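Long-range contacts in putative adhesin (PDB 4QDG), which probably serves as a pilus-associated lipoprotein of the outer membrane, a member of the FimB/Mfa2 family of fimbrial anchor proteins, and binds magnesium ions: residues L226-W231 with P251-L256; Y255-K260 with M267-F272. All coordinates share one frame; numbering follows the deposited sequence.

Interaction 1: residues L226-W231 with P251-L256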
ATOM      1  N   LEU A 226       2.072  -0.753   5.691  1.00 23.33           N
ATOM      2  CA  LEU A 226       2.375  -1.728   6.738  1.00 22.06           C
ATOM      3  C   LEU A 226       3.860  -1.596   7.093  1.00 28.64           C
ATOM      4  O   LEU A 226       4.722  -1.785   6.227  1.00 29.54           O
ATOM      5  CB  LEU A 226       2.054  -3.140   6.266  1.00 21.23           C
ATOM      6  CG  LEU A 226       0.574  -3.446   5.995  1.00 25.95           C
ATOM      7  CD1 LEU A 226       0.426  -4.858   5.357  1.00 24.89           C
ATOM      8  CD2 LEU A 226      -0.261  -3.274   7.293  1.00 27.00           C
HETATM    9  N   MSE A 227       4.162  -1.159   8.326  1.00 25.17           N
HETATM   10  CA  MSE A 227       5.529  -0.959   8.792  1.00 23.97           C
HETATM   11  C   MSE A 227       5.794  -1.579  10.145  1.00 31.21           C
HETATM   12  O   MSE A 227       4.963  -1.483  11.038  1.00 31.49           O
HETATM   13  CB  MSE A 227       5.868   0.547   8.917  1.00 25.49           C
HETATM   14  CG  MSE A 227       5.856   1.291   7.603  1.00 31.32           C
HETATM   15 SE   MSE A 227       6.796   2.993   7.691  0.75 38.05          SE
HETATM   16  CE  MSE A 227       8.734   2.347   7.560  1.00 33.72           C
ATOM     17  N   VAL A 228       7.001  -2.122  10.329  1.00 30.15           N
ATOM     18  CA  VAL A 228       7.483  -2.549  11.646  1.00 30.77           C
ATOM     19  C   VAL A 228       7.999  -1.266  12.332  1.00 33.91           C
ATOM     20  O   VAL A 228       8.890  -0.607  11.796  1.00 33.42           O
ATOM     21  CB  VAL A 228       8.603  -3.628  11.559  1.00 34.84           C
ATOM     22  CG1 VAL A 228       9.201  -3.897  12.938  1.00 35.30           C
ATOM     23  CG2 VAL A 228       8.094  -4.919  10.935  1.00 33.98           C
ATOM     24  N   ARG A 229       7.431  -0.890  13.460  1.00 30.81           N
ATOM     25  CA  ARG A 229       7.902   0.270  14.238  1.00 31.37           C
ATOM     26  C   ARG A 229       7.608   0.019  15.699  1.00 35.43           C
ATOM     27  O   ARG A 229       6.738  -0.792  16.001  1.00 35.97           O
ATOM     28  CB  ARG A 229       7.318   1.608  13.761  1.00 28.71           C
ATOM     29  CG  ARG A 229       5.810   1.687  13.882  1.00 32.56           C
ATOM     30  CD  ARG A 229       5.267   2.360  12.656  1.00 31.43           C
ATOM     31  NE  ARG A 229       3.836   2.663  12.766  1.00 25.29           N
ATOM     32  CZ  ARG A 229       2.864   1.890  12.297  1.00 29.32           C
ATOM     33  NH1 ARG A 229       3.143   0.713  11.760  1.00 21.50           N
ATOM     34  NH2 ARG A 229       1.605   2.285  12.366  1.00 17.13           N
ATOM     35  N   ASP A 230       8.334   0.677  16.605  1.00 31.90           N
ATOM     36  CA  ASP A 230       8.135   0.387  18.022  1.00 32.46           C
ATOM     37  C   ASP A 230       6.949   1.179  18.630  1.00 35.39           C
ATOM     38  O   ASP A 230       6.558   0.849  19.741  1.00 33.70           O
ATOM     39  CB  ASP A 230       9.445   0.537  18.855  1.00 33.50           C
ATOM     40  CG  ASP A 230      10.203   1.847  18.765  1.00 43.33           C
ATOM     41  OD1 ASP A 230       9.560   2.901  18.527  1.00 43.25           O
ATOM     42  OD2 ASP A 230      11.440   1.836  18.989  1.00 54.74           O
ATOM     43  N   TRP A 231       6.339   2.139  17.891  1.00 32.08           N
ATOM     44  CA  TRP A 231       5.234   2.944  18.437  1.00 33.11           C
ATOM     45  C   TRP A 231       3.823   2.450  18.059  1.00 36.56           C
ATOM     46  O   TRP A 231       2.854   2.913  18.650  1.00 36.27           O
ATOM     47  CB  TRP A 231       5.391   4.445  18.104  1.00 32.20           C
ATOM     48  CG  TRP A 231       5.585   4.776  16.654  1.00 32.30           C
ATOM     49  CD1 TRP A 231       6.777   4.942  16.007  1.00 35.14           C
ATOM     50  CD2 TRP A 231       4.561   5.112  15.708  1.00 31.81           C
ATOM     51  NE1 TRP A 231       6.558   5.308  14.697  1.00 34.50           N
ATOM     52  CE2 TRP A 231       5.206   5.459  14.497  1.00 35.66           C
ATOM     53  CE3 TRP A 231       3.153   5.136  15.756  1.00 32.99           C
ATOM     54  CZ2 TRP A 231       4.494   5.824  13.344  1.00 34.00           C
ATOM     55  CZ3 TRP A 231       2.452   5.491  14.608  1.00 34.25           C
ATOM     56  CH2 TRP A 231       3.121   5.826  13.419  1.00 34.51           C
ATOM     57  N   PRO A 251      -1.533  -9.527  16.281  1.00 30.39           N
ATOM     58  CA  PRO A 251      -0.659  -8.489  15.721  1.00 29.51           C
ATOM     59  C   PRO A 251      -0.394  -8.875  14.256  1.00 30.54           C
ATOM     60  O   PRO A 251       0.384  -9.790  13.956  1.00 29.09           O
ATOM     61  CB  PRO A 251       0.581  -8.522  16.633  1.00 31.68           C
ATOM     62  CG  PRO A 251       0.528  -9.845  17.348  1.00 35.70           C
ATOM     63  CD  PRO A 251      -0.757 -10.535  17.052  1.00 31.87           C
ATOM     64  N   LEU A 252      -1.130  -8.215  13.356  1.00 26.58           N
ATOM     65  CA  LEU A 252      -1.146  -8.425  11.917  1.00 26.97           C
ATOM     66  C   LEU A 252       0.261  -8.515  11.267  1.00 30.76           C
ATOM     67  O   LEU A 252       0.478  -9.416  10.462  1.00 30.81           O
ATOM     68  CB  LEU A 252      -1.967  -7.298  11.240  1.00 26.62           C
ATOM     69  CG  LEU A 252      -2.010  -7.248   9.695  1.00 31.06           C
ATOM     70  CD1 LEU A 252      -2.639  -8.521   9.083  1.00 30.36           C
ATOM     71  CD2 LEU A 252      -2.795  -6.064   9.242  1.00 32.94           C
ATOM     72  N   ILE A 253       1.185  -7.604  11.609  1.00 27.05           N
ATOM     73  CA  ILE A 253       2.511  -7.530  10.996  1.00 26.65           C
ATOM     74  C   ILE A 253       3.369  -8.764  11.368  1.00 32.78           C
ATOM     75  O   ILE A 253       3.977  -9.383  10.477  1.00 33.85           O
ATOM     76  CB  ILE A 253       3.198  -6.182  11.298  1.00 28.92           C
ATOM     77  CG1 ILE A 253       2.418  -5.073  10.568  1.00 28.56           C
ATOM     78  CG2 ILE A 253       4.662  -6.209  10.872  1.00 28.35           C
ATOM     79  CD1 ILE A 253       3.090  -3.901  10.253  1.00 32.13           C
ATOM     80  N   ASN A 254       3.324  -9.167  12.633  1.00 28.69           N
ATOM     81  CA  ASN A 254       4.005 -10.358  13.143  1.00 30.06           C
ATOM     82  C   ASN A 254       3.564 -11.627  12.427  1.00 31.03           C
ATOM     83  O   ASN A 254       4.402 -12.470  12.121  1.00 29.50           O
ATOM     84  CB  ASN A 254       3.737 -10.526  14.642  1.00 30.97           C
ATOM     85  CG  ASN A 254       4.381  -9.475  15.508  1.00 55.83           C
ATOM     86  OD1 ASN A 254       4.835  -8.419  15.053  1.00 56.58           O
ATOM     87  ND2 ASN A 254       4.367  -9.717  16.796  1.00 49.63           N
ATOM     88  N   TYR A 255       2.258 -11.745  12.149  1.00 27.79           N
ATOM     89  CA  TYR A 255       1.666 -12.900  11.478  1.00 27.05           C
ATOM     90  C   TYR A 255       2.110 -12.918  10.028  1.00 29.28           C
ATOM     91  O   TYR A 255       2.557 -13.954   9.591  1.00 28.64           O
ATOM     92  CB  TYR A 255       0.126 -12.903  11.635  1.00 27.86           C
ATOM     93  CG  TYR A 255      -0.320 -13.630  12.884  1.00 29.29           C
ATOM     94  CD1 TYR A 255      -0.025 -13.126  14.151  1.00 30.75           C
ATOM     95  CD2 TYR A 255      -0.930 -14.879  12.805  1.00 30.80           C
ATOM     96  CE1 TYR A 255      -0.364 -13.828  15.309  1.00 27.81           C
ATOM     97  CE2 TYR A 255      -1.235 -15.609  13.954  1.00 32.72           C
ATOM     98  CZ  TYR A 255      -0.975 -15.066  15.207  1.00 37.57           C
ATOM     99  OH  TYR A 255      -1.331 -15.757  16.343  1.00 36.95           O
ATOM    100  N   LEU A 256       2.169 -11.761   9.351  1.00 26.07           N
ATOM    101  CA  LEU A 256       2.613 -11.730   7.940  1.00 26.44           C
ATOM    102  C   LEU A 256       4.092 -12.058   7.816  1.00 30.56           C
ATOM    103  O   LEU A 256       4.502 -12.675   6.842  1.00 29.75           O
ATOM    104  CB  LEU A 256       2.329 -10.379   7.241  1.00 25.25           C
ATOM    105  CG  LEU A 256       0.891  -9.877   7.227  1.00 28.89           C
ATOM    106  CD1 LEU A 256       0.837  -8.486   6.642  1.00 28.25           C
ATOM    107  CD2 LEU A 256      -0.025 -10.819   6.475  1.00 30.05           C
TER
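V228 and I253 mark the closest approach of the two backbones, their CA atoms 7.1 Å apart; 226-231 is a loop, extended at 226-229, and 251-256 is the first turn of a helix with P251 at its N-cap position. No hydrogen bond joins the segments, and the contact is almost wholly aliphatic. I253 carries it with both branches, CG2 meeting V228 CG2 at 3.7 Å, while CD1 lies against the loop backbone, 3.2 Å from M227 O and 4.2 Å from L226 CB. L226 spreads its two methyls over different helix residues: CD1 reaches L256 CD1 at 3.9 Å, the two side chains crossing at about a right angle, and CD2 reaches L252 CD2 at 4.2 Å. Within the loop, M227 O accepts a bent hydrogen bond (132° at the hydrogen) from R229 NH1, 2.9 Å away; R229 NH2 forms a salt bridge with D176. The loop thus packs on the helix start at the edge of a magnesium site: the L226 side chain lies close to N151 and about 5 Å from the ion. Strand 278-285 adds W279 against L226 and L256, and M281 against L252; helix 269-275 brings L273, a magnesium-site residue, against V228 and I253.

Interaction 2: residues Y255-K260 with M267-F272; sequences YLLMLK and MDSQEF
K260 lies over one face of the F272 ring and then reaches past it to the start of the next helix. Its CB stands 3.7 Å from the ring centroid and 9° off the ring normal, a CH-pi contact. CG, anti to the backbone N (chi1 -164°), lies over the same face, 3.6 Å from F272 CG. Bends at chi2 and chi3 then turn the chain toward S269 and M267, where NZ makes two hydrogen bonds: to S269 OG at 2.9 Å and to M267 O at 3.1 Å, the latter nearly in line with the carbonyl (C=O...N 164°). The ammonium is thus tied to residues on both sides of D268. At the ring edge, near its plane, L259 CD2 meets F272 CZ at 4.0 Å. L257 CD2 lies obliquely to the ring and also touches S269 OG at 3.7 Å; L256 O, likewise oblique, is 3.3 Å from F272 CE2. F272 is a knob in a hole formed by L256, L257, L259 and K260. Further out, D268 caps helix 269-275: its OD2 accepts E271 N at 3.3 Å from above the carboxylate plane. W279 meets the F272 ring at a steep angle, and I298 touches L256 and L259. Two consecutive helices, 252-263 and 269-275, thus pack through a short connection with F272 as knob; helix 269-275 carries L273 and is followed by E276, which with N151 bind a magnesium ion.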
ATOM      1  N   TYR A 255       2.258 -11.745  12.149  1.00 27.79           N
ATOM      2  CA  TYR A 255       1.666 -12.900  11.478  1.00 27.05           C
ATOM      3  C   TYR A 255       2.110 -12.918  10.028  1.00 29.28           C
ATOM      4  O   TYR A 255       2.557 -13.954   9.591  1.00 28.64           O
ATOM      5  CB  TYR A 255       0.126 -12.903  11.635  1.00 27.86           C
ATOM      6  CG  TYR A 255      -0.320 -13.630  12.884  1.00 29.29           C
ATOM      7  CD1 TYR A 255      -0.025 -13.126  14.151  1.00 30.75           C
ATOM      8  CD2 TYR A 255      -0.930 -14.879  12.805  1.00 30.80           C
ATOM      9  CE1 TYR A 255      -0.364 -13.828  15.309  1.00 27.81           C
ATOM     10  CE2 TYR A 255      -1.235 -15.609  13.954  1.00 32.72           C
ATOM     11  CZ  TYR A 255      -0.975 -15.066  15.207  1.00 37.57           C
ATOM     12  OH  TYR A 255      -1.331 -15.757  16.343  1.00 36.95           O
ATOM     13  N   LEU A 256       2.169 -11.761   9.351  1.00 26.07           N
ATOM     14  CA  LEU A 256       2.613 -11.730   7.940  1.00 26.44           C
ATOM     15  C   LEU A 256       4.092 -12.058   7.816  1.00 30.56           C
ATOM     16  O   LEU A 256       4.502 -12.675   6.842  1.00 29.75           O
ATOM     17  CB  LEU A 256       2.329 -10.379   7.241  1.00 25.25           C
ATOM     18  CG  LEU A 256       0.891  -9.877   7.227  1.00 28.89           C
ATOM     19  CD1 LEU A 256       0.837  -8.486   6.642  1.00 28.25           C
ATOM     20  CD2 LEU A 256      -0.025 -10.819   6.475  1.00 30.05           C
ATOM     21  N   LEU A 257       4.884 -11.628   8.806  1.00 27.28           N
ATOM     22  CA  LEU A 257       6.316 -11.864   8.829  1.00 26.31           C
ATOM     23  C   LEU A 257       6.597 -13.353   9.110  1.00 29.57           C
ATOM     24  O   LEU A 257       7.709 -13.778   8.839  1.00 29.82           O
ATOM     25  CB  LEU A 257       7.027 -10.930   9.845  1.00 25.53           C
ATOM     26  CG  LEU A 257       7.073  -9.416   9.502  1.00 27.41           C
ATOM     27  CD1 LEU A 257       7.688  -8.607  10.652  1.00 25.85           C
ATOM     28  CD2 LEU A 257       7.812  -9.137   8.184  1.00 26.99           C
HETATM   29  N   MSE A 258       5.592 -14.156   9.572  1.00 26.32           N
HETATM   30  CA  MSE A 258       5.798 -15.615   9.726  1.00 28.26           C
HETATM   31  C   MSE A 258       5.868 -16.251   8.319  1.00 31.84           C
HETATM   32  O   MSE A 258       6.519 -17.276   8.157  1.00 32.08           O
HETATM   33  CB  MSE A 258       4.726 -16.318  10.582  1.00 30.03           C
HETATM   34  CG  MSE A 258       4.691 -15.899  12.027  1.00 37.17           C
HETATM   35 SE   MSE A 258       2.964 -16.460  12.848  0.75 46.28          SE
HETATM   36  CE  MSE A 258       3.180 -15.482  14.644  1.00 42.80           C
ATOM     37  N   LEU A 259       5.242 -15.606   7.300  1.00 26.49           N
ATOM     38  CA  LEU A 259       5.356 -16.075   5.930  1.00 26.76           C
ATOM     39  C   LEU A 259       6.773 -15.734   5.408  1.00 33.72           C
ATOM     40  O   LEU A 259       7.399 -16.560   4.752  1.00 34.63           O
ATOM     41  CB  LEU A 259       4.266 -15.462   5.022  1.00 26.02           C
ATOM     42  CG  LEU A 259       4.375 -15.817   3.521  1.00 29.74           C
ATOM     43  CD1 LEU A 259       4.025 -17.278   3.301  1.00 29.80           C
ATOM     44  CD2 LEU A 259       3.449 -14.956   2.687  1.00 29.94           C
ATOM     45  N   LYS A 260       7.273 -14.521   5.713  1.00 30.51           N
ATOM     46  CA  LYS A 260       8.606 -14.109   5.299  1.00 30.49           C
ATOM     47  C   LYS A 260       9.675 -15.031   5.891  1.00 34.31           C
ATOM     48  O   LYS A 260      10.533 -15.502   5.157  1.00 33.79           O
ATOM     49  CB  LYS A 260       8.883 -12.669   5.694  1.00 31.69           C
ATOM     50  CG  LYS A 260      10.087 -12.063   4.962  1.00 37.62           C
ATOM     51  CD  LYS A 260      10.877 -11.115   5.853  1.00 40.07           C
ATOM     52  CE  LYS A 260      11.840 -11.858   6.763  1.00 42.88           C
ATOM     53  NZ  LYS A 260      12.592 -10.911   7.624  1.00 62.11           N
HETATM   54  N   MSE A 267      15.186 -11.849   2.996  1.00 30.84           N
HETATM   55  CA  MSE A 267      14.571 -10.572   2.647  1.00 28.16           C
HETATM   56  C   MSE A 267      14.382  -9.701   3.903  1.00 30.11           C
HETATM   57  O   MSE A 267      14.073 -10.197   4.997  1.00 28.76           O
HETATM   58  CB  MSE A 267      13.231 -10.789   1.913  1.00 28.98           C
HETATM   59  CG  MSE A 267      12.738  -9.538   1.202  1.00 34.42           C
HETATM   60 SE   MSE A 267      11.045  -9.739   0.265  0.75 40.45          SE
HETATM   61  CE  MSE A 267      11.610 -11.061  -1.161  1.00 38.33           C
ATOM     62  N   ASP A 268      14.585  -8.393   3.723  1.00 26.72           N
ATOM     63  CA  ASP A 268      14.370  -7.427   4.783  1.00 26.39           C
ATOM     64  C   ASP A 268      12.867  -7.387   5.112  1.00 29.10           C
ATOM     65  O   ASP A 268      12.047  -7.490   4.196  1.00 30.29           O
ATOM     66  CB  ASP A 268      14.911  -6.043   4.390  1.00 27.47           C
ATOM     67  CG  ASP A 268      14.609  -5.004   5.440  1.00 39.48           C
ATOM     68  OD1 ASP A 268      15.068  -5.179   6.598  1.00 41.17           O
ATOM     69  OD2 ASP A 268      13.804  -4.092   5.153  1.00 48.41           O
ATOM     70  N   SER A 269      12.519  -7.310   6.409  1.00 25.61           N
ATOM     71  CA  SER A 269      11.123  -7.319   6.874  1.00 25.21           C
ATOM     72  C   SER A 269      10.291  -6.184   6.245  1.00 30.57           C
ATOM     73  O   SER A 269       9.206  -6.452   5.714  1.00 30.34           O
ATOM     74  CB  SER A 269      11.058  -7.259   8.392  1.00 25.14           C
ATOM     75  OG  SER A 269      11.434  -8.528   8.895  1.00 36.76           O
ATOM     76  N   GLN A 270      10.818  -4.958   6.251  1.00 29.43           N
ATOM     77  CA  GLN A 270      10.142  -3.787   5.665  1.00 29.67           C
ATOM     78  C   GLN A 270       9.989  -3.930   4.144  1.00 30.67           C
ATOM     79  O   GLN A 270       8.927  -3.612   3.608  1.00 28.91           O
ATOM     80  CB  GLN A 270      10.855  -2.459   6.022  1.00 30.96           C
ATOM     81  CG  GLN A 270       9.955  -1.244   5.731  1.00 34.56           C
ATOM     82  CD  GLN A 270       8.568  -1.379   6.353  1.00 35.96           C
ATOM     83  OE1 GLN A 270       8.419  -1.520   7.568  1.00 32.65           O
ATOM     84  NE2 GLN A 270       7.533  -1.412   5.527  1.00 25.35           N
ATOM     85  N   GLU A 271      11.026  -4.444   3.468  1.00 27.87           N
ATOM     86  CA  GLU A 271      11.024  -4.697   2.009  1.00 27.01           C
ATOM     87  C   GLU A 271       9.903  -5.651   1.625  1.00 28.89           C
ATOM     88  O   GLU A 271       9.229  -5.427   0.621  1.00 29.18           O
ATOM     89  CB  GLU A 271      12.374  -5.255   1.543  1.00 28.56           C
ATOM     90  CG  GLU A 271      12.408  -5.602   0.058  1.00 36.48           C
ATOM     91  CD  GLU A 271      13.765  -5.952  -0.523  1.00 51.76           C
ATOM     92  OE1 GLU A 271      14.743  -6.048   0.249  1.00 49.67           O
ATOM     93  OE2 GLU A 271      13.852  -6.135  -1.757  1.00 47.81           O
ATOM     94  N   PHE A 272       9.733  -6.725   2.402  1.00 25.43           N
ATOM     95  CA  PHE A 272       8.670  -7.725   2.247  1.00 24.73           C
ATOM     96  C   PHE A 272       7.302  -7.039   2.426  1.00 27.08           C
ATOM     97  O   PHE A 272       6.396  -7.230   1.593  1.00 27.03           O
ATOM     98  CB  PHE A 272       8.874  -8.867   3.285  1.00 26.09           C
ATOM     99  CG  PHE A 272       7.759  -9.875   3.364  1.00 27.03           C
ATOM    100  CD1 PHE A 272       7.598 -10.837   2.371  1.00 30.34           C
ATOM    101  CD2 PHE A 272       6.843  -9.845   4.416  1.00 27.09           C
ATOM    102  CE1 PHE A 272       6.546 -11.763   2.431  1.00 30.93           C
ATOM    103  CE2 PHE A 272       5.800 -10.767   4.477  1.00 30.09           C
ATOM    104  CZ  PHE A 272       5.669 -11.728   3.490  1.00 29.55           C
TER

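Helix 252-263 takes part in both contacts, and L256 is used twice: its CD1 methyl in interaction 1, its backbone O and CB beside F272 in interaction 2. Interaction 1 is the more buried, an aliphatic join between a loop and the helix start without cross-segment hydrogen bonds. Interaction 2 is partly buried and mixed, an aromatic knob beside a lysine hydrogen-bonded to the residues that lead into helix 269-275. Q270 links them directly, its NE2 to L226 O at 2.9 Å and its OE1 to V228 N at 3.2 Å, both probable hydrogen bonds. V228 of the loop and I253 and L257 of helix 252-263 pack near L273; interaction 1 borders its magnesium site, interaction 2 lies slightly further out.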